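Local structure of uncharacterized protein YUAB (Bacillus subtilis, 4BHU) at residues 25-30 with 102-107. The protein self-assembles into a stable, mechanically resistant layer at the surface of biofilms, making them hydrophobic and supporting complex colony architecture. The protein carries 1 engineered substitution. Sequence-based numbering, arbitrary orientation.
Sequences IELTYR and YTFRAE
Leu27 and Phe104 meet in the core of an immunoglobulin-like beta sandwich, where strand 22-30 of one sheet faces strand 100-109 of the other. The segment axes come within 8.2 Å of each other at 32° between their N-to-C directions, and no hydrogen bond joins them, as expected for strands of two sheets packed face to face through their side chains.

The main bump is the forked end of Leu27. Its CD2 methyl sits over one face of the Phe104 ring, 3.8 Å from the centroid and 19° off the normal, which meets the geometry of a CH-pi contact. The other branch reaches toward the CD2-CE2 side of the ring, with Leu27 CD1 3.4 Å from Phe104 CD2, so both methyls lie on the same side of the ring plane, Leu27 CD2 above the ring and Leu27 CD1 out past Phe104 CD2. The two side chains cross at about a right angle. Phe104 CG lies anti to its own carbonyl carbon, and the ring extends back along the sheet interface until Ile25 CG2 meets Phe104 CZ more loosely, at 4.4 Å.

At the other end the size relation is reversed: a small residue accommodates a large one. Ala106 and Tyr29 have CA atoms 6.8 Å apart, against 8.0 Å for Leu27 and Phe104, consistent with the short methyl allowing a closer approach. Tyr29 CG is anti to its backbone N (chi1 179°), which carries the ring alongside Ala106 toward Glu107.

Neighbours complete the packing: Met40 touches both Tyr29 and Ala106, Phe42 touches Leu27 and Ala106, and Ala10 lies against Leu27 and Phe104. Tyr29 CD1 rests 3.7 Å from Ala106 CB, and the adjacent Tyr29 CE1 lies 3.7 Å from Ala106 O.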
ATOM      1  N   ILE I  25      19.527 -37.951  21.599  1.00 34.99           N
ATOM      2  CA  ILE I  25      20.173 -37.735  20.323  1.00 36.70           C
ATOM      3  C   ILE I  25      19.811 -36.338  19.803  1.00 39.21           C
ATOM      4  O   ILE I  25      18.694 -35.841  20.026  1.00 34.04           O
ATOM      5  CB  ILE I  25      19.782 -38.818  19.283  1.00 38.61           C
ATOM      6  CG1 ILE I  25      19.905 -40.220  19.893  1.00 41.61           C
ATOM      7  CG2 ILE I  25      20.650 -38.714  18.021  1.00 39.16           C
ATOM      8  CD1 ILE I  25      18.659 -40.664  20.680  1.00 41.07           C
ATOM      9  N   GLU I  26      20.773 -35.707  19.135  1.00 34.79           N
ATOM     10  CA  GLU I  26      20.537 -34.413  18.499  1.00 33.67           C
ATOM     11  C   GLU I  26      20.839 -34.487  17.032  1.00 35.57           C
ATOM     12  O   GLU I  26      21.959 -34.836  16.625  1.00 35.82           O
ATOM     13  CB  GLU I  26      21.386 -33.305  19.140  1.00 37.91           C
ATOM     14  CG  GLU I  26      20.809 -32.800  20.445  1.00 45.49           C
ATOM     15  CD  GLU I  26      21.491 -31.528  20.971  1.00 45.10           C
ATOM     16  OE1 GLU I  26      22.352 -30.954  20.262  1.00 45.11           O
ATOM     17  OE2 GLU I  26      21.147 -31.124  22.106  1.00 41.95           O
ATOM     18  N   LEU I  27      19.836 -34.143  16.231  1.00 29.38           N
ATOM     19  CA  LEU I  27      20.043 -33.971  14.808  1.00 34.10           C
ATOM     20  C   LEU I  27      19.925 -32.486  14.474  1.00 37.31           C
ATOM     21  O   LEU I  27      18.881 -31.853  14.720  1.00 31.20           O
ATOM     22  CB  LEU I  27      19.030 -34.787  14.017  1.00 35.88           C
ATOM     23  CG  LEU I  27      18.907 -36.229  14.521  1.00 35.09           C
ATOM     24  CD1 LEU I  27      17.759 -36.899  13.819  1.00 39.08           C
ATOM     25  CD2 LEU I  27      20.203 -36.989  14.292  1.00 33.60           C
ATOM     26  N   THR I  28      21.005 -31.937  13.927  1.00 34.08           N
ATOM     27  CA  THR I  28      21.063 -30.507  13.612  1.00 34.85           C
ATOM     28  C   THR I  28      21.343 -30.273  12.141  1.00 37.66           C
ATOM     29  O   THR I  28      22.444 -30.524  11.660  1.00 37.51           O
ATOM     30  CB  THR I  28      22.131 -29.803  14.439  1.00 39.19           C
ATOM     31  OG1 THR I  28      21.865 -30.018  15.830  1.00 35.30           O
ATOM     32  CG2 THR I  28      22.126 -28.298  14.140  1.00 41.52           C
ATOM     33  N   TYR I  29      20.322 -29.818  11.421  1.00 33.06           N
ATOM     34  CA  TYR I  29      20.451 -29.553   9.998  1.00 36.02           C
ATOM     35  C   TYR I  29      20.779 -28.088   9.845  1.00 35.95           C
ATOM     36  O   TYR I  29      20.089 -27.219  10.391  1.00 31.56           O
ATOM     37  CB  TYR I  29      19.147 -29.871   9.282  1.00 32.34           C
ATOM     38  CG  TYR I  29      19.131 -29.616   7.796  1.00 36.76           C
ATOM     39  CD1 TYR I  29      19.726 -30.500   6.915  1.00 32.62           C
ATOM     40  CD2 TYR I  29      18.465 -28.514   7.270  1.00 31.58           C
ATOM     41  CE1 TYR I  29      19.677 -30.293   5.570  1.00 36.63           C
ATOM     42  CE2 TYR I  29      18.404 -28.299   5.927  1.00 36.89           C
ATOM     43  CZ  TYR I  29      19.021 -29.180   5.075  1.00 38.56           C
ATOM     44  OH  TYR I  29      18.961 -28.958   3.730  1.00 36.12           O
ATOM     45  N   ARG I  30      21.852 -27.821   9.122  1.00 36.47           N
ATOM     46  CA  ARG I  30      22.258 -26.449   8.870  1.00 42.54           C
ATOM     47  C   ARG I  30      22.354 -26.227   7.396  1.00 37.75           C
ATOM     48  O   ARG I  30      23.277 -26.719   6.752  1.00 42.69           O
ATOM     49  CB  ARG I  30      23.598 -26.163   9.515  1.00 40.84           C
ATOM     50  CG  ARG I  30      23.486 -25.895  11.003  1.00 45.84           C
ATOM     51  CD  ARG I  30      24.761 -25.293  11.508  1.00 49.86           C
ATOM     52  NE  ARG I  30      24.835 -25.286  12.961  1.00 52.47           N
ATOM     53  CZ  ARG I  30      25.977 -25.186  13.640  1.00 53.81           C
ATOM     54  NH1 ARG I  30      27.140 -25.094  12.999  1.00 53.81           N
ATOM     55  NH2 ARG I  30      25.957 -25.180  14.963  1.00 54.43           N
ATOM     56  N   TYR I 102      24.241 -46.115  12.737  1.00 45.13           N
ATOM     57  CA  TYR I 102      22.909 -45.690  12.311  1.00 39.32           C
ATOM     58  C   TYR I 102      22.985 -44.337  11.609  1.00 42.11           C
ATOM     59  O   TYR I 102      23.548 -43.374  12.159  1.00 41.89           O
ATOM     60  CB  TYR I 102      21.992 -45.582  13.523  1.00 38.19           C
ATOM     61  CG  TYR I 102      21.665 -46.921  14.137  1.00 36.81           C
ATOM     62  CD1 TYR I 102      22.559 -47.552  14.993  1.00 41.38           C
ATOM     63  CD2 TYR I 102      20.456 -47.563  13.849  1.00 39.35           C
ATOM     64  CE1 TYR I 102      22.258 -48.779  15.561  1.00 38.05           C
ATOM     65  CE2 TYR I 102      20.142 -48.777  14.414  1.00 40.92           C
ATOM     66  CZ  TYR I 102      21.046 -49.390  15.262  1.00 44.75           C
ATOM     67  OH  TYR I 102      20.724 -50.610  15.821  1.00 45.06           O
ATOM     68  N   THR I 103      22.416 -44.280  10.408  1.00 35.67           N
ATOM     69  CA  THR I 103      22.489 -43.097   9.564  1.00 40.64           C
ATOM     70  C   THR I 103      21.165 -42.333   9.510  1.00 37.99           C
ATOM     71  O   THR I 103      20.098 -42.906   9.251  1.00 36.09           O
ATOM     72  CB  THR I 103      22.899 -43.459   8.123  1.00 46.74           C
ATOM     73  OG1 THR I 103      24.133 -44.192   8.134  1.00 45.00           O
ATOM     74  CG2 THR I 103      23.059 -42.189   7.273  1.00 43.60           C
ATOM     75  N   PHE I 104      21.267 -41.031   9.754  1.00 40.24           N
ATOM     76  CA  PHE I 104      20.143 -40.115   9.711  1.00 32.01           C
ATOM     77  C   PHE I 104      20.272 -39.241   8.472  1.00 37.84           C
ATOM     78  O   PHE I 104      21.383 -38.918   8.041  1.00 34.08           O
ATOM     79  CB  PHE I 104      20.139 -39.217  10.947  1.00 35.10           C
ATOM     80  CG  PHE I 104      19.971 -39.962  12.234  1.00 34.37           C
ATOM     81  CD1 PHE I 104      21.047 -40.599  12.822  1.00 39.00           C
ATOM     82  CD2 PHE I 104      18.734 -40.043  12.850  1.00 34.99           C
ATOM     83  CE1 PHE I 104      20.894 -41.286  14.009  1.00 36.17           C
ATOM     84  CE2 PHE I 104      18.572 -40.732  14.042  1.00 34.71           C
ATOM     85  CZ  PHE I 104      19.657 -41.357  14.619  1.00 37.26           C
ATOM     86  N   ARG I 105      19.125 -38.859   7.921  1.00 33.94           N
ATOM     87  CA  ARG I 105      19.053 -38.066   6.702  1.00 35.85           C
ATOM     88  C   ARG I 105      18.159 -36.858   6.960  1.00 35.43           C
ATOM     89  O   ARG I 105      17.256 -36.884   7.800  1.00 29.04           O
ATOM     90  CB  ARG I 105      18.507 -38.902   5.538  1.00 40.41           C
ATOM     91  CG  ARG I 105      19.403 -40.081   5.186  1.00 53.07           C
ATOM     92  CD  ARG I 105      18.743 -41.106   4.265  1.00 56.80           C
ATOM     93  NE  ARG I 105      19.675 -42.185   3.928  1.00 61.49           N
ATOM     94  CZ  ARG I 105      19.931 -43.233   4.711  1.00 58.89           C
ATOM     95  NH1 ARG I 105      19.329 -43.366   5.886  1.00 56.74           N
ATOM     96  NH2 ARG I 105      20.798 -44.157   4.323  1.00 61.90           N
ATOM     97  N   ALA I 106      18.430 -35.782   6.246  1.00 35.87           N
ATOM     98  CA  ALA I 106      17.619 -34.586   6.379  1.00 33.14           C
ATOM     99  C   ALA I 106      17.783 -33.802   5.099  1.00 39.86           C
ATOM    100  O   ALA I 106      18.878 -33.728   4.541  1.00 37.95           O
ATOM    101  CB  ALA I 106      18.057 -33.756   7.593  1.00 34.61           C
ATOM    102  N   GLU I 107      16.678 -33.266   4.607  1.00 38.71           N
ATOM    103  CA  GLU I 107      16.714 -32.459   3.408  1.00 43.82           C
ATOM    104  C   GLU I 107      15.582 -31.451   3.410  1.00 42.67           C
ATOM    105  O   GLU I 107      14.550 -31.631   4.077  1.00 32.21           O
ATOM    106  CB  GLU I 107      16.591 -33.344   2.174  1.00 44.78           C
ATOM    107  CG  GLU I 107      15.327 -34.186   2.145  1.00 50.73           C
ATOM    108  CD  GLU I 107      15.267 -35.095   0.925  1.00 60.22           C
ATOM    109  OE1 GLU I 107      16.257 -35.113   0.167  1.00 65.27           O
ATOM    110  OE2 GLU I 107      14.241 -35.783   0.723  1.00 60.37           O
TER